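Long-range contacts in exported protein (Bacteroides fragilis, PDB 4JX0), which is of unknown function but pairs an E-set-like N-terminal domain with a probable F5/F8 type C (discoidin-like) domain that binds a magnesium ion: residues K78-V83 / G114-A119; V71-P76 / G120-T125; N183-G188 / I283-F288; K239-D244 / N314-F319. One frame throughout, in Å; residues are numbered along the deposited sequence.

Interaction 1 of 4, residues K78-V83 / G114-A119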
# COMPACT_ATOMS: atom_id res chain seq x y z
N LYS A 78 8.68 -9.45 -39.16
CA LYS A 78 8.39 -10.58 -40.04
C LYS A 78 8.13 -11.93 -39.34
O LYS A 78 7.41 -12.76 -39.90
CB LYS A 78 9.54 -10.77 -41.05
CG LYS A 78 10.85 -11.30 -40.45
CD LYS A 78 12.06 -11.01 -41.33
CE LYS A 78 13.35 -11.52 -40.74
NZ LYS A 78 14.54 -11.11 -41.55
N GLU A 79 8.72 -12.17 -38.16
CA GLU A 79 8.60 -13.44 -37.43
C GLU A 79 8.34 -13.19 -35.93
O GLU A 79 8.40 -12.05 -35.47
CB GLU A 79 9.86 -14.31 -37.64
CG GLU A 79 11.18 -13.64 -37.27
CD GLU A 79 12.45 -14.35 -37.69
OE1 GLU A 79 12.37 -15.44 -38.29
OE2 GLU A 79 13.55 -13.81 -37.41
N ASP A 80 8.00 -14.26 -35.18
CA ASP A 80 7.72 -14.16 -33.74
C ASP A 80 9.01 -13.88 -32.97
O ASP A 80 10.04 -14.47 -33.30
CB ASP A 80 7.07 -15.45 -33.20
CG ASP A 80 5.71 -15.81 -33.77
OD1 ASP A 80 5.16 -15.01 -34.57
OD2 ASP A 80 5.18 -16.89 -33.42
N ILE A 81 8.96 -12.99 -31.96
CA ILE A 81 10.11 -12.64 -31.11
C ILE A 81 9.79 -13.08 -29.69
O ILE A 81 8.86 -12.53 -29.09
CB ILE A 81 10.45 -11.12 -31.15
CG1 ILE A 81 10.57 -10.57 -32.59
CG2 ILE A 81 11.72 -10.82 -30.36
CD1 ILE A 81 10.17 -9.16 -32.70
N LYS A 82 10.56 -14.03 -29.13
CA LYS A 82 10.36 -14.46 -27.75
C LYS A 82 11.13 -13.51 -26.84
O LYS A 82 12.33 -13.34 -27.04
CB LYS A 82 10.83 -15.92 -27.53
CG LYS A 82 9.97 -16.96 -28.23
CD LYS A 82 10.38 -18.38 -27.83
CE LYS A 82 9.38 -19.43 -28.25
NZ LYS A 82 9.69 -20.77 -27.68
N VAL A 83 10.44 -12.90 -25.86
CA VAL A 83 11.05 -11.95 -24.93
C VAL A 83 10.82 -12.40 -23.49
O VAL A 83 9.84 -13.09 -23.20
CB VAL A 83 10.53 -10.51 -25.13
CG1 VAL A 83 11.06 -9.92 -26.42
CG2 VAL A 83 8.99 -10.43 -25.09
N GLY A 114 7.77 -15.56 -19.53
CA GLY A 114 8.09 -14.94 -20.81
C GLY A 114 6.89 -14.49 -21.61
O GLY A 114 5.74 -14.76 -21.23
N GLY A 115 7.17 -13.81 -22.71
CA GLY A 115 6.18 -13.29 -23.66
C GLY A 115 6.63 -13.52 -25.09
O GLY A 115 7.80 -13.84 -25.33
N VAL A 116 5.70 -13.39 -26.05
CA VAL A 116 5.99 -13.59 -27.47
C VAL A 116 5.34 -12.49 -28.29
O VAL A 116 4.12 -12.45 -28.39
CB VAL A 116 5.52 -14.99 -27.96
CG1 VAL A 116 5.94 -15.24 -29.41
CG2 VAL A 116 6.05 -16.10 -27.05
N LEU A 117 6.16 -11.62 -28.93
CA LEU A 117 5.65 -10.62 -29.86
C LEU A 117 5.39 -11.35 -31.16
O LEU A 117 6.33 -11.58 -31.92
CB LEU A 117 6.66 -9.47 -30.07
CG LEU A 117 6.63 -8.36 -29.05
CD1 LEU A 117 7.99 -7.72 -28.91
CD2 LEU A 117 5.60 -7.33 -29.40
N LYS A 118 4.15 -11.81 -31.38
CA LYS A 118 3.84 -12.60 -32.58
C LYS A 118 3.94 -11.77 -33.86
O LYS A 118 3.62 -10.58 -33.84
CB LYS A 118 2.45 -13.26 -32.47
CG LYS A 118 2.42 -14.34 -31.39
CD LYS A 118 1.38 -15.41 -31.64
CE LYS A 118 1.76 -16.73 -31.00
NZ LYS A 118 2.60 -17.56 -31.90
N ALA A 119 4.45 -12.38 -34.95
CA ALA A 119 4.65 -11.70 -36.24
C ALA A 119 3.46 -10.82 -36.58
O ALA A 119 2.34 -11.33 -36.72
CB ALA A 119 4.84 -12.73 -37.34
O HOH W 1 6.94 -9.85 -33.85
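This is an antiparallel pairing between two inner strands of the large mixed sheet of the N-terminal domain. It joins the start of strand 81-87 to the end of strand 110-117. Four backbone bonds hold it. Ile81 and Leu117 exchange two, Ile81 N to Leu117 O (3.0 Å) and Leu117 N to Ile81 O (2.9 Å). Val83 and Gly115 exchange two more in the same way. Lys82 and Val116 form the non-hydrogen-bonded pair between them, their side chains side by side on one face of the sheet. Ile81, Val83 and Leu117 lie on the other face. There Val83 and Leu117 meet Val38 of strand 36-41, consistent with the E-set, immunoglobulin-like sandwich expected for this domain. Beyond the strands Asp80 takes over. Its CG lies beside its own backbone N (chi1 -63°), and the carboxylate reaches over to 118-119. OD1 accepts Ala119 N at 2.8 Å in a nearly straight bond, on its anti side. OD2 forms a salt bridge with Lys118 NZ at 3.1 Å, met from above the carboxylate plane. Bent at its last torsion, the Lys118 chain crosses Asp80 obliquely. A water donates to both Glu79 O and Leu117 O.

Interaction 2 of 4, residues V71-P76 / G120-T125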
# COMPACT_ATOMS: atom_id res chain seq x y z
N VAL A 71 5.93 -4.91 -23.29
CA VAL A 71 7.13 -4.96 -24.13
C VAL A 71 6.72 -4.52 -25.52
O VAL A 71 5.92 -5.22 -26.15
CB VAL A 71 7.80 -6.34 -24.15
CG1 VAL A 71 9.10 -6.31 -24.96
CG2 VAL A 71 8.06 -6.85 -22.73
N LYS A 72 7.25 -3.38 -26.00
CA LYS A 72 6.91 -2.84 -27.32
C LYS A 72 8.02 -3.11 -28.36
O LYS A 72 9.18 -3.28 -28.00
CB LYS A 72 6.69 -1.31 -27.20
CG LYS A 72 5.56 -0.90 -26.26
CD LYS A 72 5.50 0.61 -26.02
CE LYS A 72 4.88 1.37 -27.16
NZ LYS A 72 4.80 2.83 -26.87
N VAL A 73 7.64 -3.11 -29.64
CA VAL A 73 8.54 -3.20 -30.79
C VAL A 73 8.18 -1.99 -31.67
O VAL A 73 7.00 -1.64 -31.76
CB VAL A 73 8.52 -4.56 -31.55
CG1 VAL A 73 7.15 -4.85 -32.14
CG2 VAL A 73 9.61 -4.63 -32.61
N THR A 74 9.18 -1.30 -32.24
CA THR A 74 8.94 -0.06 -32.97
C THR A 74 8.13 -0.22 -34.28
O THR A 74 7.46 0.73 -34.68
CB THR A 74 10.27 0.63 -33.27
OG1 THR A 74 11.14 -0.30 -33.91
CG2 THR A 74 10.91 1.17 -32.01
N LYS A 75 8.21 -1.38 -34.92
CA LYS A 75 7.53 -1.65 -36.20
C LYS A 75 7.16 -3.13 -36.26
O LYS A 75 7.89 -3.93 -35.68
CB LYS A 75 8.50 -1.27 -37.34
CG LYS A 75 7.91 -1.30 -38.74
CD LYS A 75 8.71 -0.46 -39.75
CE LYS A 75 10.20 -0.72 -39.78
NZ LYS A 75 10.84 -0.22 -41.03
N PRO A 76 6.06 -3.56 -36.92
CA PRO A 76 5.76 -5.00 -36.94
C PRO A 76 6.88 -5.78 -37.60
O PRO A 76 7.41 -5.35 -38.63
CB PRO A 76 4.45 -5.07 -37.73
CG PRO A 76 3.87 -3.71 -37.64
CD PRO A 76 5.04 -2.80 -37.66
N GLY A 120 3.69 -9.51 -36.63
CA GLY A 120 2.65 -8.53 -36.91
C GLY A 120 2.24 -7.70 -35.71
O GLY A 120 1.74 -6.58 -35.89
N GLU A 121 2.40 -8.25 -34.48
CA GLU A 121 2.05 -7.53 -33.26
C GLU A 121 3.07 -6.45 -32.94
O GLU A 121 4.22 -6.53 -33.39
CB GLU A 121 1.98 -8.49 -32.05
CG GLU A 121 0.89 -9.54 -32.12
CD GLU A 121 0.70 -10.28 -30.81
OE1 GLU A 121 1.72 -10.67 -30.20
OE2 GLU A 121 -0.46 -10.46 -30.40
N LEU A 122 2.64 -5.45 -32.15
CA LEU A 122 3.48 -4.35 -31.67
C LEU A 122 3.74 -4.43 -30.16
O LEU A 122 4.62 -3.73 -29.68
CB LEU A 122 2.83 -3.00 -32.01
CG LEU A 122 2.88 -2.56 -33.47
CD1 LEU A 122 1.98 -1.36 -33.68
CD2 LEU A 122 4.30 -2.22 -33.91
N GLU A 123 2.96 -5.24 -29.40
CA GLU A 123 3.11 -5.34 -27.95
C GLU A 123 2.91 -6.76 -27.44
O GLU A 123 2.28 -7.58 -28.09
CB GLU A 123 2.10 -4.43 -27.22
CG GLU A 123 2.04 -2.98 -27.70
CD GLU A 123 1.10 -2.08 -26.92
OE1 GLU A 123 0.11 -2.59 -26.34
OE2 GLU A 123 1.32 -0.85 -26.92
N THR A 124 3.44 -7.01 -26.25
CA THR A 124 3.25 -8.26 -25.50
C THR A 124 3.49 -7.92 -24.01
O THR A 124 3.72 -6.76 -23.68
CB THR A 124 4.14 -9.41 -26.04
OG1 THR A 124 3.60 -10.65 -25.59
CG2 THR A 124 5.59 -9.31 -25.59
N THR A 125 3.39 -8.92 -23.13
CA THR A 125 3.63 -8.73 -21.70
C THR A 125 4.55 -9.82 -21.19
O THR A 125 4.49 -10.96 -21.67
CB THR A 125 2.31 -8.67 -20.87
OG1 THR A 125 1.53 -9.83 -21.13
CG2 THR A 125 1.49 -7.43 -21.15
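Val71 opens the contact by pairing with Thr124. Its N donates to Thr124 O at 2.9 Å and its O accepts Thr124 N at 3.1 Å. The first bond is nearly straight at hydrogen (170°), the second bent. The side chains of this pair share a face, with Val71 CB 4.0 Å from Thr124 CG2. Val83 of strand 81-87 touches both residues on that face. Lys72 comes next, opposite Glu123 in a non-hydrogen-bonded pair. The two side chains rise on the other face, but Lys72 NZ stays 5.1 Å from Glu123 OE2, so the opposite charges are near without contact. Val73 closes the ladder. Its N donates to Leu122 O at 3.1 Å. Its CG1 sits between its own backbone N and carbonyl carbon (chi1 62°) and packs against Glu121 O at 3.6 Å. From Thr74 the chain leaves the strand and curves round the side chain of Leu122. Thr74 itself turns away, and its OG1 bonds to Leu37 N. Leu122 CD2 packs inside the bend. It touches Val73 O, the backbone carbon of Lys75, and the ring of Pro76, where CD is 3.9 Å away. The Pro76 ring also leans on Gly120, with CB 3.6 Å from Gly120 O. Gly120 has a positive phi (108°), a conformation that suits glycine. The whole is an antiparallel ladder of strands 66-73 and 123-130, with Leu122 packed against the turn that follows strand 66-73, consistent with the beta sandwich of an E-set-like domain.

Interaction 3 of 4, residues N183-G188 / I283-F288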
# COMPACT_ATOMS: atom_id res chain seq x y z
N ASN A 183 -17.70 -5.66 13.77
CA ASN A 183 -18.65 -4.65 14.24
C ASN A 183 -19.62 -5.21 15.30
O ASN A 183 -20.63 -4.57 15.60
CB ASN A 183 -19.44 -4.04 13.07
CG ASN A 183 -19.86 -2.63 13.34
OD1 ASN A 183 -19.03 -1.78 13.64
ND2 ASN A 183 -21.16 -2.34 13.25
N LYS A 184 -19.27 -6.34 15.94
CA LYS A 184 -20.08 -6.92 16.99
C LYS A 184 -19.95 -6.02 18.22
O LYS A 184 -18.87 -5.46 18.44
CB LYS A 184 -19.61 -8.36 17.28
CG LYS A 184 -20.42 -9.12 18.33
CD LYS A 184 -19.92 -10.56 18.47
CE LYS A 184 -20.60 -11.32 19.59
NZ LYS A 184 -20.05 -12.69 19.75
N LYS A 185 -21.04 -5.84 18.98
CA LYS A 185 -21.05 -5.01 20.19
C LYS A 185 -19.95 -5.46 21.15
O LYS A 185 -19.77 -6.67 21.34
CB LYS A 185 -22.43 -5.10 20.87
CG LYS A 185 -22.61 -4.22 22.10
CD LYS A 185 -24.09 -4.11 22.48
CE LYS A 185 -24.32 -3.20 23.66
NZ LYS A 185 -25.77 -3.06 23.99
N ILE A 186 -19.19 -4.50 21.72
CA ILE A 186 -18.10 -4.82 22.63
C ILE A 186 -18.69 -5.13 23.98
O ILE A 186 -19.43 -4.31 24.55
CB ILE A 186 -17.04 -3.69 22.72
CG1 ILE A 186 -16.27 -3.60 21.40
CG2 ILE A 186 -16.05 -3.96 23.88
CD1 ILE A 186 -15.57 -2.31 21.16
N GLU A 187 -18.23 -6.30 24.52
CA GLU A 187 -18.57 -6.84 25.83
C GLU A 187 -17.42 -6.50 26.79
O GLU A 187 -16.48 -7.28 26.95
CB GLU A 187 -18.83 -8.37 25.77
CG GLU A 187 -19.93 -8.79 24.81
CD GLU A 187 -21.29 -8.11 24.95
OE1 GLU A 187 -21.67 -7.71 26.07
OE2 GLU A 187 -22.00 -8.01 23.92
N GLY A 188 -17.48 -5.31 27.33
CA GLY A 188 -16.50 -4.80 28.28
C GLY A 188 -17.17 -3.74 29.12
O GLY A 188 -18.39 -3.60 29.05
N ILE A 283 -23.28 3.07 14.59
CA ILE A 283 -22.40 2.67 15.70
C ILE A 283 -21.28 1.76 15.17
O ILE A 283 -21.54 0.60 14.83
CB ILE A 283 -23.17 1.98 16.84
CG1 ILE A 283 -24.32 2.88 17.39
CG2 ILE A 283 -22.21 1.62 17.98
CD1 ILE A 283 -25.63 2.28 17.31
N ALA A 284 -20.04 2.27 15.14
CA ALA A 284 -18.87 1.51 14.71
C ALA A 284 -18.17 0.94 15.93
O ALA A 284 -17.81 1.71 16.82
CB ALA A 284 -17.92 2.40 13.93
N TYR A 285 -18.02 -0.40 16.01
CA TYR A 285 -17.34 -1.06 17.13
C TYR A 285 -16.00 -1.54 16.64
O TYR A 285 -15.94 -2.45 15.81
CB TYR A 285 -18.17 -2.24 17.67
CG TYR A 285 -19.37 -1.83 18.49
CD1 TYR A 285 -19.23 -1.40 19.80
CD2 TYR A 285 -20.65 -1.91 17.96
CE1 TYR A 285 -20.34 -1.06 20.58
CE2 TYR A 285 -21.77 -1.58 18.73
CZ TYR A 285 -21.61 -1.16 20.03
OH TYR A 285 -22.72 -0.75 20.73
N ILE A 286 -14.91 -0.90 17.11
CA ILE A 286 -13.54 -1.26 16.74
C ILE A 286 -13.00 -2.10 17.88
O ILE A 286 -12.94 -1.59 18.99
CB ILE A 286 -12.69 0.01 16.48
CG1 ILE A 286 -13.42 0.94 15.47
CG2 ILE A 286 -11.28 -0.37 16.00
CD1 ILE A 286 -12.79 2.21 15.23
N SER A 287 -12.68 -3.39 17.65
CA SER A 287 -12.22 -4.29 18.72
C SER A 287 -10.82 -4.80 18.52
O SER A 287 -10.47 -5.19 17.41
CB SER A 287 -13.14 -5.50 18.83
OG SER A 287 -14.46 -5.15 19.22
N PHE A 288 -10.05 -4.89 19.61
CA PHE A 288 -8.73 -5.48 19.60
C PHE A 288 -8.89 -7.00 19.74
O PHE A 288 -9.56 -7.44 20.68
CB PHE A 288 -7.85 -4.93 20.73
CG PHE A 288 -7.41 -3.50 20.55
CD1 PHE A 288 -6.50 -3.15 19.56
CD2 PHE A 288 -7.80 -2.51 21.44
CE1 PHE A 288 -6.06 -1.84 19.41
CE2 PHE A 288 -7.36 -1.20 21.29
CZ PHE A 288 -6.49 -0.87 20.28
O HOH W 2 -15.61 -5.09 15.45
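The Tyr285 ring lies flat against the backbone of Lys185. Lys185 CA stands 3.7 Å from the ring centroid and only 6° off the ring normal, a CH-pi contact over the face. The Lys185 side chain then runs beside the tyrosine in the same direction, and its CG touches Tyr285 OH at 3.7 Å. Ile186 comes in at a slant to the Tyr285 side chain, its CD1 4.0 Å from Tyr285 CD1. Its CG1 and CD1 also pack against Ser287 OG. The polar half of the contact belongs to Asn183. Its CG is anti to the backbone N (chi1 -151°), and the amide is offered to the strand backbone. OD1 accepts Tyr285 N at 2.9 Å in a nearly straight bond, with the donor above the amide plane. ND2 makes a weak bond to Ile283 O at 3.4 Å. A water bridges Asn183 N, from which it accepts, and Tyr285 O, to which it donates. Tyr285 N and O are thus both linked to one asparagine, the O through water. On the far side of the strand, Ile286 packs on Val260 and Phe275. The loop between strands 179-180 and 190-191 packs on the Tyr285 and Ser287 side of strand 283-294, in a beta sandwich consistent with the F5/F8 type C (discoidin-like) fold.

Interaction 4 of 4, residues K239-D244 / N314-F319. With MG (magnesium ion), chain D.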
# COMPACT_ATOMS: atom_id res chain seq x y z
N LYS A 239 -10.07 -3.16 25.47
CA LYS A 239 -10.70 -4.18 24.65
C LYS A 239 -11.08 -3.64 23.26
O LYS A 239 -11.11 -4.42 22.30
CB LYS A 239 -11.95 -4.73 25.36
CG LYS A 239 -11.64 -5.49 26.65
CD LYS A 239 -12.89 -6.13 27.24
CE LYS A 239 -12.57 -7.14 28.32
NZ LYS A 239 -13.72 -7.35 29.25
N GLY A 240 -11.39 -2.34 23.18
CA GLY A 240 -11.77 -1.68 21.93
C GLY A 240 -12.49 -0.36 22.13
O GLY A 240 -12.42 0.23 23.21
N PHE A 241 -13.19 0.12 21.07
CA PHE A 241 -13.93 1.39 21.10
C PHE A 241 -15.25 1.33 20.37
O PHE A 241 -15.42 0.52 19.46
CB PHE A 241 -13.10 2.50 20.43
CG PHE A 241 -11.77 2.76 21.09
CD1 PHE A 241 -10.64 2.04 20.73
CD2 PHE A 241 -11.65 3.69 22.10
CE1 PHE A 241 -9.42 2.26 21.36
CE2 PHE A 241 -10.43 3.90 22.74
CZ PHE A 241 -9.32 3.19 22.36
N ARG A 242 -16.17 2.23 20.74
CA ARG A 242 -17.47 2.46 20.09
C ARG A 242 -17.41 3.88 19.57
O ARG A 242 -17.38 4.82 20.36
CB ARG A 242 -18.63 2.26 21.08
CG ARG A 242 -20.05 2.67 20.60
CD ARG A 242 -20.92 3.17 21.75
NE ARG A 242 -22.25 2.52 21.82
CZ ARG A 242 -23.39 3.01 21.34
NH1 ARG A 242 -23.42 4.17 20.69
NH2 ARG A 242 -24.53 2.34 21.49
N LEU A 243 -17.34 4.03 18.24
CA LEU A 243 -17.30 5.34 17.59
C LEU A 243 -18.65 5.60 16.93
O LEU A 243 -18.98 4.94 15.95
CB LEU A 243 -16.17 5.39 16.53
CG LEU A 243 -14.80 5.82 17.02
CD1 LEU A 243 -14.25 4.84 18.02
CD2 LEU A 243 -13.84 5.98 15.85
N ASP A 244 -19.44 6.53 17.47
CA ASP A 244 -20.72 6.88 16.86
C ASP A 244 -20.45 7.71 15.64
O ASP A 244 -19.72 8.69 15.73
CB ASP A 244 -21.64 7.62 17.82
CG ASP A 244 -22.23 6.68 18.83
OD1 ASP A 244 -21.47 6.21 19.71
OD2 ASP A 244 -23.41 6.28 18.65
N ASN A 314 -19.36 11.29 16.43
CA ASN A 314 -20.32 11.97 17.29
C ASN A 314 -20.09 11.71 18.77
O ASN A 314 -20.50 12.51 19.61
CB ASN A 314 -21.74 11.51 16.92
CG ASN A 314 -22.09 11.72 15.47
OD1 ASN A 314 -21.42 12.47 14.75
ND2 ASN A 314 -23.12 11.05 14.99
N GLU A 315 -19.46 10.56 19.10
CA GLU A 315 -19.18 10.15 20.47
C GLU A 315 -18.15 9.02 20.45
O GLU A 315 -18.20 8.19 19.55
CB GLU A 315 -20.49 9.68 21.14
CG GLU A 315 -20.39 9.34 22.61
CD GLU A 315 -20.38 10.48 23.60
OE1 GLU A 315 -20.40 11.66 23.18
OE2 GLU A 315 -20.35 10.19 24.82
N VAL A 316 -17.20 9.01 21.40
CA VAL A 316 -16.15 7.97 21.51
C VAL A 316 -16.28 7.33 22.88
O VAL A 316 -16.33 8.05 23.88
CB VAL A 316 -14.73 8.54 21.29
CG1 VAL A 316 -13.67 7.46 21.44
CG2 VAL A 316 -14.61 9.21 19.92
N THR A 317 -16.36 5.99 22.92
CA THR A 317 -16.46 5.21 24.17
C THR A 317 -15.41 4.12 24.14
O THR A 317 -15.38 3.36 23.18
CB THR A 317 -17.88 4.62 24.32
OG1 THR A 317 -18.86 5.62 24.00
CG2 THR A 317 -18.13 4.05 25.70
N ALA A 318 -14.56 4.03 25.17
CA ALA A 318 -13.52 2.99 25.29
C ALA A 318 -14.02 1.89 26.22
O ALA A 318 -14.89 2.16 27.04
CB ALA A 318 -12.24 3.60 25.82
N PHE A 319 -13.49 0.65 26.10
CA PHE A 319 -13.92 -0.49 26.91
C PHE A 319 -12.74 -1.19 27.60
O PHE A 319 -11.79 -1.55 26.90
CB PHE A 319 -14.67 -1.51 26.04
CG PHE A 319 -15.96 -0.97 25.49
CD1 PHE A 319 -15.98 -0.19 24.35
CD2 PHE A 319 -17.17 -1.23 26.13
CE1 PHE A 319 -17.17 0.34 23.87
CE2 PHE A 319 -18.36 -0.72 25.63
CZ PHE A 319 -18.35 0.06 24.50
MG MG D . -21.21 13.20 21.55
O HOH W 3 -21.87 14.69 20.11
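This contact pairs strands 235-244 and 312-319 and ends in the magnesium site of the C-terminal domain, probably a discoidin-like beta sandwich. The strands are antiparallel. Arg242 N donates to Thr317 O at 2.8 Å, and Thr317 N returns a bond to Arg242 O. Lys239 N to Phe319 O closes one end, and Asn314 N to Asp244 O (2.7 Å) the other. One face of the pair is apolar. Phe241 CE2 lies 3.6 Å from Ala318 CB, and Leu243 reaches Val316, which also packs on Ile230 of strand 227-232. On the other face the rim of the Phe319 ring meets Arg242, with CE1 3.7 Å from Arg242 CB. The Arg242 chain bends at chi2 and chi3 and brings its guanidinium to Asp244 in a salt bridge. NH1 donates to the syn lone pair of Asp244 OD1, in the guanidinium plane. Glu315 runs beside Asp244, but a chi2 of 79° turns its CD off the extended line, and OE1 meets the metal. Its OE2 is taken by Asn192. Ser208, Asp211 and Asn213 supply the other protein ligands, with a water as well. In this contact the magnesium is held by Asn314 O at 2.2 Å and Glu315 OE1 at 2.4 Å.

Overall arrangement
The four contacts form two pairs at opposite ends of a long two-domain chain. Interactions 1 and 2 have centres 8 Å apart in the N-terminal mixed sheet, where strands 110-117 and 123-130 are neighbours. Along the chain interaction 1 falls between the segments of interaction 2. Interactions 3 and 4 follow in the C-terminal domain, also 8 Å apart, and their segments alternate in sequence. Strand 235-244 lies between 283-294 and 312-319, so it joins the two contacts. Ile186 also packs on Phe319. About 40 Å or more separates the nearest atoms of the two pairs. Each pair thus belongs to a different domain. The five-residue magnesium site includes Asn314 and Glu315 of interaction 4, while another magnesium ion lies near Thr124 of interaction 2.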